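Local coordinates for protein putative sugar ABC transporter (Yersinia enterocolitica subsp. enterocolitica 8081, PDB 5ULB) that probably captures a methylthioribose-like sugar in the periplasm for uptake by an ABC transporter, and here holds the seleno analogue in both anomeric forms, at residues D66-A71 / K94-N99; T118-D123 / L270-K275; A125-E130 / F288-I293; E177-V182 / G188-K193; A196-Y201 / Q225-T230. All coordinates share one frame; numbering follows the deposited sequence.

Interaction 1 (D66-A71 / K94-N99)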
# COMPACT_ATOMS: atom_id res chain seq x y z
N ASP A 66 13.07 0.06 -16.99
CA ASP A 66 12.98 -0.73 -18.25
C ASP A 66 11.51 -1.21 -18.51
O ASP A 66 11.03 -1.13 -19.65
CB ASP A 66 13.90 -1.95 -18.13
CG ASP A 66 15.36 -1.60 -18.16
OD1 ASP A 66 15.76 -0.47 -18.58
OD2 ASP A 66 16.10 -2.58 -17.81
N PHE A 67 10.82 -1.67 -17.46
CA PHE A 67 9.44 -2.08 -17.61
C PHE A 67 8.56 -0.95 -18.09
O PHE A 67 7.68 -1.13 -18.95
CB PHE A 67 8.86 -2.75 -16.41
CG PHE A 67 9.37 -4.12 -16.10
CD1 PHE A 67 9.41 -5.09 -17.02
CD2 PHE A 67 9.63 -4.45 -14.78
CE1 PHE A 67 9.78 -6.38 -16.69
CE2 PHE A 67 9.95 -5.77 -14.44
CZ PHE A 67 10.06 -6.72 -15.41
N VAL A 68 8.74 0.22 -17.54
CA VAL A 68 7.90 1.35 -17.96
C VAL A 68 8.17 1.80 -19.38
O VAL A 68 7.26 2.01 -20.21
CB VAL A 68 7.93 2.54 -16.95
CG1 VAL A 68 7.06 3.67 -17.45
CG2 VAL A 68 7.66 2.13 -15.54
N ASN A 69 9.46 1.86 -19.71
CA ASN A 69 9.84 2.21 -21.01
C ASN A 69 9.33 1.20 -22.10
O ASN A 69 8.83 1.58 -23.17
CB ASN A 69 11.35 2.34 -21.12
CG ASN A 69 11.86 3.67 -20.52
OD1 ASN A 69 11.20 4.72 -20.69
ND2 ASN A 69 13.03 3.67 -19.97
N GLN A 70 9.36 -0.06 -21.75
CA GLN A 70 8.83 -1.07 -22.65
C GLN A 70 7.32 -0.94 -22.81
O GLN A 70 6.79 -1.03 -23.90
CB GLN A 70 9.16 -2.44 -22.18
CG GLN A 70 10.65 -2.75 -22.25
CD GLN A 70 11.12 -3.95 -21.49
OE1 GLN A 70 10.39 -4.83 -21.19
NE2 GLN A 70 12.46 -3.98 -21.23
N ALA A 71 6.62 -0.63 -21.68
CA ALA A 71 5.13 -0.45 -21.81
C ALA A 71 4.83 0.76 -22.71
O ALA A 71 3.88 0.73 -23.47
CB ALA A 71 4.55 -0.23 -20.43
N LYS A 94 6.07 12.14 -17.64
CA LYS A 94 5.91 13.10 -18.71
C LYS A 94 5.99 12.43 -20.13
O LYS A 94 5.29 12.81 -21.08
CB LYS A 94 6.91 14.26 -18.70
CG LYS A 94 6.67 15.20 -17.50
CD LYS A 94 7.77 16.26 -17.44
CE LYS A 94 7.48 17.16 -16.26
NZ LYS A 94 8.51 18.18 -16.20
N ARG A 95 6.84 11.39 -20.25
CA ARG A 95 6.98 10.70 -21.53
C ARG A 95 5.67 9.84 -21.80
O ARG A 95 5.20 9.72 -22.93
CB ARG A 95 8.24 9.82 -21.52
CG ARG A 95 8.66 9.36 -22.92
CD ARG A 95 10.19 9.04 -23.02
NE ARG A 95 10.36 7.66 -22.75
CZ ARG A 95 10.07 6.66 -23.59
NH1 ARG A 95 10.25 5.41 -23.16
NH2 ARG A 95 9.57 6.86 -24.83
N ILE A 96 5.09 9.29 -20.75
CA ILE A 96 3.87 8.52 -20.88
C ILE A 96 2.82 9.47 -21.43
O ILE A 96 2.12 9.16 -22.40
CB ILE A 96 3.41 7.95 -19.53
CG1 ILE A 96 4.40 6.87 -19.03
CG2 ILE A 96 2.03 7.31 -19.63
CD1 ILE A 96 4.14 6.38 -17.60
N VAL A 97 2.65 10.60 -20.79
CA VAL A 97 1.63 11.61 -21.21
C VAL A 97 1.87 12.07 -22.66
O VAL A 97 0.94 12.20 -23.49
CB VAL A 97 1.60 12.79 -20.25
CG1 VAL A 97 0.69 13.86 -20.81
CG2 VAL A 97 1.11 12.32 -18.91
N ALA A 98 3.17 12.33 -22.99
CA ALA A 98 3.51 12.81 -24.34
C ALA A 98 3.18 11.81 -25.42
O ALA A 98 2.99 12.20 -26.52
CB ALA A 98 4.99 13.11 -24.41
N ASN A 99 3.12 10.55 -25.04
CA ASN A 99 2.76 9.44 -25.94
C ASN A 99 1.30 9.12 -25.91
O ASN A 99 0.91 8.19 -26.62
CB ASN A 99 3.56 8.17 -25.69
CG ASN A 99 5.02 8.24 -26.21
OD1 ASN A 99 5.24 7.79 -27.28
ND2 ASN A 99 5.96 8.83 -25.48
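Asn69 and Arg95 meet at about a right angle, the amide of one helix presented to the edge of the guanidinium group sent across from the other. Arg95 NH1 gives its hydrogen to Asn69 OD1 at 2.7 Å, and the bond is almost straight, 172° at the hydrogen. The oxygen lies in the guanidinium plane, whereas the donor stands above the plane of the Asn69 carbonyl instead of on a lone pair; amide and guanidinium are turned 42° from each other. Arg95 sets out with CG opposite its backbone N (chi1 -165°) and bends at its third torsion, which swings NH1 round to Asn69. Arg95 was modelled in two conformers, and this geometry belongs to one of them.

Below this polar bridge the helices touch through hydrocarbon. Val68 and Ile96 also cross nearly perpendicularly, Val68 CG1 meeting Ile96 CD1 at 4.0 Å. Both are buried, and they continue into strand 78-82, Val68 resting on Leu81 and Ile96 on Ile79.

One turn beyond Arg95, the Asn99 side chain folds back on its own helix, ND2 donating to Arg95 O at 2.8 Å where the helix ends. A greasy inner layer beneath a polar outer one is what is expected of neighbouring helices 61-73 and 89-98 packed on a parallel sheet, as in the Rossmann-like alpha/beta lobes of periplasmic sugar-binding proteins.

Interaction 2 (T118-D123 / L270-K275)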
# COMPACT_ATOMS: atom_id res chain seq x y z
N THR A 118 -3.24 11.71 -12.58
CA THR A 118 -3.65 11.71 -11.20
C THR A 118 -2.58 11.08 -10.34
O THR A 118 -2.15 9.95 -10.63
CB THR A 118 -5.01 10.96 -10.97
OG1 THR A 118 -6.01 11.48 -11.83
CG2 THR A 118 -5.45 10.99 -9.53
N VAL A 119 -2.22 11.73 -9.21
CA VAL A 119 -1.35 11.17 -8.23
C VAL A 119 -2.16 10.70 -7.05
O VAL A 119 -3.01 11.45 -6.53
CB VAL A 119 -0.22 12.12 -7.81
CG1 VAL A 119 0.63 12.56 -9.00
CG2 VAL A 119 -0.75 13.31 -7.07
N THR A 120 -1.95 9.47 -6.62
CA THR A 120 -2.67 8.92 -5.53
C THR A 120 -1.75 8.47 -4.42
O THR A 120 -0.59 8.12 -4.66
CB THR A 120 -3.63 7.79 -5.93
OG1 THR A 120 -2.95 6.56 -6.19
CG2 THR A 120 -4.53 8.11 -7.16
N GLN A 121 -2.25 8.52 -3.17
CA GLN A 121 -1.47 8.15 -2.01
C GLN A 121 -2.40 7.89 -0.86
O GLN A 121 -3.56 8.27 -0.90
CB GLN A 121 -0.45 9.21 -1.65
CG GLN A 121 -1.02 10.62 -1.55
CD GLN A 121 -1.27 11.38 -2.89
OE1 GLN A 121 -0.56 11.15 -3.85
NE2 GLN A 121 -2.36 12.12 -2.98
N GLN A 122 -1.89 7.24 0.17
CA GLN A 122 -2.60 7.16 1.43
C GLN A 122 -2.29 8.40 2.22
O GLN A 122 -1.42 9.18 1.89
CB GLN A 122 -2.19 5.86 2.20
CG GLN A 122 -2.47 4.57 1.41
CD GLN A 122 -1.72 3.37 1.85
OE1 GLN A 122 -2.34 2.35 2.32
NE2 GLN A 122 -0.44 3.42 1.77
N ASP A 123 -3.03 8.60 3.33
CA ASP A 123 -2.73 9.72 4.26
C ASP A 123 -1.67 9.25 5.19
O ASP A 123 -1.94 8.74 6.28
CB ASP A 123 -4.05 10.09 5.01
CG ASP A 123 -3.86 11.28 5.91
OD1 ASP A 123 -2.70 11.72 6.16
OD2 ASP A 123 -4.90 11.81 6.37
N LEU A 270 -7.21 1.81 -11.32
CA LEU A 270 -7.80 1.34 -12.59
C LEU A 270 -8.97 2.22 -12.98
O LEU A 270 -9.11 2.56 -14.14
CB LEU A 270 -8.10 -0.18 -12.48
CG LEU A 270 -8.40 -0.90 -13.76
CD1 LEU A 270 -9.80 -0.65 -14.29
CD2 LEU A 270 -7.35 -0.80 -14.79
N ARG A 271 -9.89 2.47 -12.03
CA ARG A 271 -11.06 3.32 -12.33
C ARG A 271 -10.61 4.66 -12.92
O ARG A 271 -11.21 5.20 -13.86
CB ARG A 271 -11.89 3.58 -11.06
CG ARG A 271 -12.53 2.37 -10.49
CD ARG A 271 -13.32 2.78 -9.23
NE ARG A 271 -13.74 1.62 -8.48
CZ ARG A 271 -14.32 1.67 -7.27
NH1 ARG A 271 -14.53 2.82 -6.70
NH2 ARG A 271 -14.68 0.58 -6.67
N LEU A 272 -9.57 5.27 -12.32
CA LEU A 272 -9.04 6.53 -12.81
C LEU A 272 -8.54 6.47 -14.25
O LEU A 272 -8.84 7.31 -15.04
CB LEU A 272 -7.97 7.08 -11.84
CG LEU A 272 -8.52 7.61 -10.50
CD1 LEU A 272 -7.41 7.64 -9.47
CD2 LEU A 272 -9.06 9.00 -10.75
N VAL A 273 -7.77 5.40 -14.53
CA VAL A 273 -7.33 5.22 -15.93
C VAL A 273 -8.45 4.97 -16.87
O VAL A 273 -8.47 5.51 -17.98
CB VAL A 273 -6.26 4.13 -15.96
CG1 VAL A 273 -5.91 3.75 -17.38
CG2 VAL A 273 -5.03 4.57 -15.28
N ALA A 274 -9.47 4.19 -16.47
CA ALA A 274 -10.62 4.02 -17.28
C ALA A 274 -11.33 5.33 -17.65
O ALA A 274 -11.70 5.55 -18.79
CB ALA A 274 -11.58 3.07 -16.62
N LYS A 275 -11.53 6.17 -16.64
CA LYS A 275 -12.15 7.50 -16.89
C LYS A 275 -11.26 8.31 -17.83
O LYS A 275 -11.83 9.03 -18.67
CB LYS A 275 -12.36 8.19 -15.56
CG LYS A 275 -13.47 7.62 -14.73
CD LYS A 275 -13.68 8.33 -13.39
CE LYS A 275 -14.12 9.77 -13.52
NZ LYS A 275 -15.45 9.90 -13.91
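Thr120 turns its methyl CG2 opposite its carbonyl carbon, with OG1 between the backbone N and that carbon (chi1 76°), and in this setting the methyl is the branch that meets Leu272. Thr118 is set differently: it puts OG1 beside the backbone N (chi1 -54°), which leaves CG2 opposite that N. From two different rotations the threonines thus present methyls to one carbon, Leu272 CD1. Thr120 CG2 reaches it tip to tip at 3.7 Å, while Thr118 comes across the leucine at about a right angle, its CG2 3.9 Å from Leu272 CD1. The other leucine branch, CD2, stands 4.1 Å from Thr118 OG1.

Strand 118-122 packs on helix 262-278 through these methyls, and the hydroxyls have their partners to the side. Thr118 OG1 is hydrogen-bonded with Pro283 O and with Lys276 NZ of that helix, Thr120 OG1 with Val105 O and with Asn269 ND2, also of the helix. The far end of the strand carries Gln122, whose NE2 hydrogen-bonds O2 of the bound sugar.

No hydrogen bond joins the two segments. The division of labour within each threonine implies that a buried strand residue can offer a methyl to a helix while its hydroxyl is satisfied by other groups, so cohesion across this contact is dispersive.

Interaction 3 (A125-E130 / F288-I293)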
# COMPACT_ATOMS: atom_id res chain seq x y z
N ALA A 125 0.60 10.71 6.96
CA ALA A 125 0.66 11.35 8.32
C ALA A 125 -0.36 10.72 9.26
O ALA A 125 -0.03 10.44 10.38
CB ALA A 125 0.43 12.87 8.19
N SER A 126 -1.57 10.51 8.78
CA SER A 126 -2.61 9.85 9.62
C SER A 126 -2.25 8.35 9.92
O SER A 126 -2.43 7.90 11.06
CB SER A 126 -3.95 9.94 8.94
OG SER A 126 -4.92 9.34 9.78
N LEU A 127 -1.75 7.65 8.94
CA LEU A 127 -1.30 6.25 9.19
C LEU A 127 -0.32 6.25 10.34
O LEU A 127 -0.34 5.33 11.20
CB LEU A 127 -0.65 5.62 7.96
CG LEU A 127 -1.55 5.35 6.78
CD1 LEU A 127 -0.74 4.89 5.57
CD2 LEU A 127 -2.63 4.34 7.08
N THR A 128 0.63 7.19 10.36
CA THR A 128 1.61 7.31 11.41
C THR A 128 0.98 7.74 12.74
O THR A 128 1.31 7.19 13.78
CB THR A 128 2.73 8.28 10.97
OG1 THR A 128 3.33 7.82 9.78
CG2 THR A 128 3.74 8.52 12.00
N ASN A 129 0.19 8.82 12.67
CA ASN A 129 -0.41 9.33 13.90
C ASN A 129 -1.23 8.28 14.58
O ASN A 129 -1.27 8.25 15.83
CB ASN A 129 -1.17 10.61 13.59
CG ASN A 129 -0.26 11.79 13.19
OD1 ASN A 129 0.89 11.82 13.51
ND2 ASN A 129 -0.82 12.73 12.45
N GLU A 130 -1.97 7.45 13.83
CA GLU A 130 -2.80 6.46 14.46
C GLU A 130 -2.05 5.25 14.98
O GLU A 130 -2.42 4.59 15.93
CB GLU A 130 -3.92 6.05 13.51
CG GLU A 130 -4.89 7.15 13.19
CD GLU A 130 -5.52 7.98 14.38
OE1 GLU A 130 -5.83 7.46 15.36
OE2 GLU A 130 -5.70 9.25 14.18
N PHE A 288 -6.41 8.14 -0.17
CA PHE A 288 -7.21 7.13 0.43
C PHE A 288 -7.25 7.31 1.94
O PHE A 288 -6.27 7.68 2.52
CB PHE A 288 -6.58 5.73 0.15
CG PHE A 288 -6.56 5.40 -1.31
CD1 PHE A 288 -7.63 4.77 -1.90
CD2 PHE A 288 -5.49 5.67 -2.11
CE1 PHE A 288 -7.64 4.49 -3.28
CE2 PHE A 288 -5.45 5.38 -3.52
CZ PHE A 288 -6.56 4.81 -4.08
N ARG A 289 -8.34 6.92 2.54
CA ARG A 289 -8.52 6.97 4.03
C ARG A 289 -8.35 5.61 4.66
O ARG A 289 -8.94 4.60 4.15
CB ARG A 289 -9.95 7.54 4.36
CG ARG A 289 -10.10 8.97 3.94
CD ARG A 289 -11.28 9.71 4.56
NE ARG A 289 -11.57 10.82 3.62
CZ ARG A 289 -12.44 10.67 2.67
NH1 ARG A 289 -13.08 9.54 2.68
NH2 ARG A 289 -12.69 11.60 1.81
N ALA A 290 -7.73 5.59 5.81
CA ALA A 290 -7.46 4.28 6.49
C ALA A 290 -8.34 4.08 7.66
O ALA A 290 -9.04 5.02 8.14
CB ALA A 290 -6.07 4.19 6.97
N ALA A 291 -8.41 2.85 8.15
CA ALA A 291 -9.06 2.45 9.34
C ALA A 291 -8.04 1.89 10.31
O ALA A 291 -7.04 1.30 9.90
CB ALA A 291 -10.14 1.38 9.06
N SER A 292 -8.30 2.07 11.60
CA SER A 292 -7.44 1.55 12.62
C SER A 292 -8.08 0.24 13.15
O SER A 292 -9.19 0.27 13.68
CB SER A 292 -7.27 2.53 13.76
OG SER A 292 -6.74 3.76 13.20
N ILE A 293 -7.29 -0.83 13.06
CA ILE A 293 -7.78 -2.17 13.32
C ILE A 293 -7.12 -2.68 14.61
O ILE A 293 -5.95 -2.98 14.62
CB ILE A 293 -7.45 -3.16 12.17
CG1 ILE A 293 -7.93 -2.62 10.84
CG2 ILE A 293 -8.00 -4.59 12.44
CD1 ILE A 293 -7.38 -3.32 9.62
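Leu127 and Ala290 make the closer of two touches between helix 124-138 and strand 285-294, Ala290 lying in the irregular part of that strand just before its 291-293 portion. The helical turn leading to them is fastened at its start by Asp123, whose OD1 receives Ser126 N. Leu127 holds CG opposite its carbonyl carbon (chi1 -68°), and from there its CD2 branch extends to the methyl of Ala290. The separation of Leu127 CD2 and Ala290 CB is 3.4 Å, shorter than usual for two carbons, so the packing is tight at this point. Ala290 points its CB toward the helix, and it is the bare methyl that is met.

Glu130, about one turn after Leu127, has its CB directed to the strand side. It meets Ser292 through the base of its chain: Glu130 CB is 3.6 Å from Ser292 OG, with Glu130 CG 3.9 Å from the same oxygen. The chain then bends at its second torsion (chi2 -50°). This is a contact of methylenes with a hydroxyl oxygen, and no hydrogen bond crosses between the segments.

Helix 124-138 follows strand 118-122 and packs by strands 254-259 and 285-294, in the mixed sheet of a periplasmic binding protein. Strand 254-259 lies close to both partners, as Val258 touches Leu127, Glu130 and Ser292. The Leu127 side chain, about 5 Å from the bound sugar, also packs on Arg159 of helix 154-169, a pocket residue, while Ala291 and Ile293 are joined by backbone hydrogen bonds to Ala259 and Ser257 of strand 254-259.

Interaction 4 (E177-V182 / G188-K193)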
# COMPACT_ATOMS: atom_id res chain seq x y z
N GLU A 177 17.15 1.98 17.31
CA GLU A 177 17.63 1.64 15.99
C GLU A 177 16.47 1.68 15.03
O GLU A 177 15.32 1.48 15.41
CB GLU A 177 18.23 0.15 16.03
CG GLU A 177 19.23 -0.06 14.96
CD GLU A 177 20.10 -1.25 15.23
OE1 GLU A 177 20.45 -1.80 14.16
OE2 GLU A 177 20.54 -1.54 16.43
N SER A 178 16.84 1.84 13.76
CA SER A 178 15.96 1.65 12.65
C SER A 178 16.52 0.56 11.70
O SER A 178 17.70 0.62 11.41
CB SER A 178 15.76 2.98 11.91
OG SER A 178 14.76 2.85 10.90
N ILE A 179 15.65 -0.30 11.25
CA ILE A 179 15.96 -1.47 10.44
C ILE A 179 15.06 -1.52 9.30
O ILE A 179 13.85 -1.28 9.46
CB ILE A 179 15.55 -2.82 11.24
CG1 ILE A 179 16.45 -3.08 12.33
CG2 ILE A 179 15.40 -4.10 10.34
CD1 ILE A 179 15.91 -4.13 13.30
N GLY A 180 15.55 -1.94 8.10
CA GLY A 180 14.66 -2.29 7.03
C GLY A 180 15.32 -2.18 5.66
O GLY A 180 16.00 -1.23 5.42
N ALA A 181 14.94 -3.13 4.76
CA ALA A 181 15.36 -3.05 3.36
C ALA A 181 14.33 -3.73 2.52
O ALA A 181 13.59 -4.64 2.98
CB ALA A 181 16.71 -3.78 3.22
N VAL A 182 14.29 -3.35 1.25
CA VAL A 182 13.53 -4.11 0.29
C VAL A 182 14.41 -5.21 -0.33
O VAL A 182 15.55 -4.94 -0.68
CB VAL A 182 13.04 -3.19 -0.86
CG1 VAL A 182 12.29 -3.98 -1.95
CG2 VAL A 182 12.16 -2.08 -0.31
N GLY A 188 11.92 -12.70 6.07
CA GLY A 188 13.04 -13.35 6.65
C GLY A 188 14.19 -12.51 6.98
O GLY A 188 14.81 -12.65 8.02
N ASP A 189 14.44 -11.57 6.08
CA ASP A 189 15.54 -10.63 6.32
C ASP A 189 15.26 -9.80 7.56
O ASP A 189 16.12 -9.63 8.38
CB ASP A 189 15.65 -9.70 5.12
CG ASP A 189 16.76 -8.63 5.26
OD1 ASP A 189 17.94 -9.00 5.58
OD2 ASP A 189 16.48 -7.40 4.94
N THR A 190 13.99 -9.33 7.67
CA THR A 190 13.64 -8.52 8.86
C THR A 190 13.77 -9.36 10.09
O THR A 190 14.22 -8.87 11.13
CB THR A 190 12.28 -7.82 8.64
OG1 THR A 190 12.27 -7.11 7.42
CG2 THR A 190 12.00 -6.90 9.80
N ALA A 191 13.26 -10.60 10.03
CA ALA A 191 13.32 -11.44 11.20
C ALA A 191 14.77 -11.65 11.69
O ALA A 191 15.08 -11.62 12.88
CB ALA A 191 12.69 -12.81 10.97
N ASN A 192 15.65 -11.85 10.72
CA ASN A 192 17.08 -12.02 11.11
C ASN A 192 17.71 -10.78 11.72
O ASN A 192 18.40 -10.83 12.73
CB ASN A 192 17.90 -12.44 9.90
CG ASN A 192 17.52 -13.85 9.45
OD1 ASN A 192 17.10 -14.70 10.24
ND2 ASN A 192 17.72 -14.08 8.11
N LYS A 193 17.37 -9.64 11.12
CA LYS A 193 17.87 -8.38 11.60
C LYS A 193 17.30 -8.02 12.98
O LYS A 193 18.03 -7.57 13.86
CB LYS A 193 17.62 -7.24 10.61
CG LYS A 193 18.51 -7.35 9.41
CD LYS A 193 18.09 -6.39 8.35
CE LYS A 193 19.03 -6.48 7.22
NZ LYS A 193 18.63 -5.62 6.01
O HOH W 1 18.34 -2.75 7.70
O HOH W 2 14.43 -5.74 6.26
O HOH W 3 14.50 -7.24 3.17
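A beta-alpha unit is the setting here: strand 173-179, at the edge of the sheet, runs through a short connection into helix 186-200, which folds back against it. Ile179 and Lys193 carry the apolar part, running alongside one another head to tail; each was modelled in two conformers, and the geometry is that of one. Ile179 CG2 lies 3.9 Å from Lys193 CB and also approaches Lys193 CD, so the methylenes of the lysine serve as a hydrophobic wall. Beyond CG the lysine chain is fully extended, which takes its ammonium along to the loop after the strand.

There Lys193 NZ forms a salt bridge with Asp189 OD2, one helical turn earlier, at 3.0 Å. The ammonium comes to the syn side of that oxygen, 19° out of the carboxylate plane. Asp189 has CG opposite its backbone N (chi1 179°), and this brings OD2 toward the loop. The methyl of Ala181 sits over the pair, Ala181 CB being 3.9 Å from Lys193 NZ and 4.0 Å from Asp189 OD2.

Water completes the joint. One molecule accepts from Ala181 N and donates to Asp189 OD2 and to Thr190 OG1, a hydroxyl also bonded to Val186 O. A second donates to both Ala181 O and Asp189 OD2. A third accepts from Gly180 N at 2.9 Å and, weakly, from Lys193 NZ.

Asp189 OD2 is therefore gripped by an ammonium and two waters, which would be expected to favour its ionised form, and the loop backbone is tied to the helix through solvent, without a direct hydrogen bond.

Interaction 5 (A196-Y201 / Q225-T230)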
# COMPACT_ATOMS: atom_id res chain seq x y z
N ALA A 196 19.03 -9.99 15.77
CA ALA A 196 20.28 -9.47 16.26
C ALA A 196 20.07 -8.23 17.15
O ALA A 196 20.81 -8.06 18.14
CB ALA A 196 21.20 -9.12 15.07
N VAL A 197 19.07 -7.39 16.85
CA VAL A 197 18.78 -6.21 17.69
C VAL A 197 18.28 -6.72 19.07
O VAL A 197 18.66 -6.16 20.13
CB VAL A 197 17.77 -5.29 17.01
CG1 VAL A 197 17.49 -4.15 17.94
CG2 VAL A 197 18.46 -4.69 15.85
N LEU A 198 17.47 -7.78 19.09
CA LEU A 198 16.98 -8.36 20.34
C LEU A 198 18.15 -8.86 21.22
O LEU A 198 18.12 -8.83 22.47
CB LEU A 198 16.05 -9.48 20.07
CG LEU A 198 14.72 -9.11 19.41
CD1 LEU A 198 13.92 -10.36 19.06
CD2 LEU A 198 13.85 -8.25 20.33
N ALA A 199 19.21 -9.33 20.55
CA ALA A 199 20.39 -9.79 21.30
C ALA A 199 21.20 -8.68 21.89
O ALA A 199 21.86 -8.84 22.93
CB ALA A 199 21.23 -10.63 20.38
N LYS A 200 21.20 -7.51 21.23
CA LYS A 200 21.89 -6.33 21.75
C LYS A 200 21.14 -5.65 22.91
O LYS A 200 21.81 -5.05 23.78
CB LYS A 200 22.09 -5.28 20.63
CG LYS A 200 23.10 -5.66 19.62
CD LYS A 200 23.50 -4.56 18.63
CE LYS A 200 22.33 -3.92 17.99
NZ LYS A 200 22.86 -2.91 17.05
N TYR A 201 19.80 -5.83 22.94
CA TYR A 201 18.96 -5.16 23.95
C TYR A 201 18.06 -6.22 24.57
O TYR A 201 16.96 -6.49 24.09
CB TYR A 201 18.12 -4.11 23.20
CG TYR A 201 18.84 -2.99 22.58
CD1 TYR A 201 19.44 -2.03 23.37
CD2 TYR A 201 19.03 -2.92 21.23
CE1 TYR A 201 20.17 -0.98 22.77
CE2 TYR A 201 19.68 -1.85 20.61
CZ TYR A 201 20.30 -0.94 21.39
OH TYR A 201 20.94 0.15 20.80
N GLN A 225 8.39 -14.06 18.39
CA GLN A 225 7.94 -15.40 18.81
C GLN A 225 9.11 -16.32 19.00
O GLN A 225 9.23 -16.99 20.01
CB GLN A 225 6.97 -15.94 17.81
CG GLN A 225 5.54 -15.32 17.92
CD GLN A 225 4.70 -15.67 19.18
OE1 GLN A 225 5.16 -16.36 20.06
NE2 GLN A 225 3.41 -15.29 19.17
N GLU A 226 10.00 -16.39 17.98
CA GLU A 226 11.05 -17.42 18.00
C GLU A 226 12.10 -17.15 19.06
O GLU A 226 12.74 -18.07 19.52
CB GLU A 226 11.68 -17.55 16.61
CG GLU A 226 10.76 -18.15 15.68
CD GLU A 226 11.24 -18.42 14.29
OE1 GLU A 226 12.39 -18.06 14.02
OE2 GLU A 226 10.42 -18.94 13.41
N ASN A 227 12.33 -15.86 19.39
CA ASN A 227 13.28 -15.48 20.40
C ASN A 227 12.68 -15.33 21.82
O ASN A 227 13.37 -14.91 22.74
CB ASN A 227 14.01 -14.19 20.03
CG ASN A 227 14.95 -14.33 18.82
OD1 ASN A 227 16.06 -14.85 19.02
ND2 ASN A 227 14.50 -14.00 17.64
N GLY A 228 11.39 -15.61 21.96
CA GLY A 228 10.76 -15.47 23.32
C GLY A 228 10.72 -14.06 23.83
O GLY A 228 10.91 -13.80 25.02
N ARG A 229 10.45 -13.11 22.94
CA ARG A 229 10.43 -11.68 23.24
C ARG A 229 9.07 -11.03 23.02
O ARG A 229 9.02 -9.85 22.64
CB ARG A 229 11.53 -10.96 22.52
CG ARG A 229 12.92 -11.41 22.95
CD ARG A 229 13.29 -11.03 24.37
NE ARG A 229 13.35 -9.57 24.56
CZ ARG A 229 14.40 -8.81 24.25
NH1 ARG A 229 15.46 -9.31 23.69
NH2 ARG A 229 14.38 -7.47 24.43
N THR A 230 8.01 -11.77 23.26
CA THR A 230 6.67 -11.27 23.03
C THR A 230 6.16 -10.27 24.09
O THR A 230 5.05 -9.76 23.94
CB THR A 230 5.65 -12.38 22.83
OG1 THR A 230 5.53 -13.18 23.96
CG2 THR A 230 5.92 -13.22 21.58
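Arg229 reaches across to the end of helix 186-200 and takes hold of two backbone carbonyls there. Both terminal nitrogens converge end-on on Tyr201 O: NH2 at 2.8 Å, in the carbonyl plane and with 156° at the hydrogen, and Arg229 NH1 at 3.2 Å, more bent. The same NH1 also donates to Leu198 O, 3.0 Å away. Both oxygens lie at the guanidinium edge, near its plane, so three bonds fix the rotation of the group.

Leu198 flanks it from above, its CD2 3.8 Å over one guanidinium face and displaced to the rim, the two side chains lying antiparallel. Its other branch meets Asn227, where Leu198 CD1 is 3.9 Å from Asn227 ND2; that amide nitrogen donates to Ala223 O.

By bonding to carbonyls at the C-terminal end of helix 186-200, the arginine joins two neighbouring units of the alpha/beta fold. The positive group probably interacts favourably with the carbonyl-rich helix end. Arg229 itself comes from just past a Schellman motif, in which Gly228, with positive phi, ends helix 214-226 and turns the chain into Arg229.

Bends at the second and third torsions (chi2 -68°, chi3 -63°) curl the arginine back over Leu198. Farther out, Glu231 OE2 forms a salt bridge with Arg229 NE, and Leu224 of helix 214-226 packs against both Leu198 and Arg229.

Along the chain interaction 1 closes before the others open; interactions 2 and 3 then alternate their segments, and interactions 4 and 5 follow one another within the long span between those segments. Interactions 2 and 3 have centres 19 Å apart and touch; each uses one of the adjacent strands 118-122 and 285-294, so both sit at the centre of the mixed sheet, with Gln122 and Leu127 near the sugar. Interactions 4 and 5, 13 Å apart between centres, share helix 186-200 and touch through the salt bridge Glu177-Lys200. Interactions 1 and 5 lie 46 Å apart between centres, on opposite sides of the chain's centre, which fits the two-lobed binding-protein fold with sugar held between the lobes.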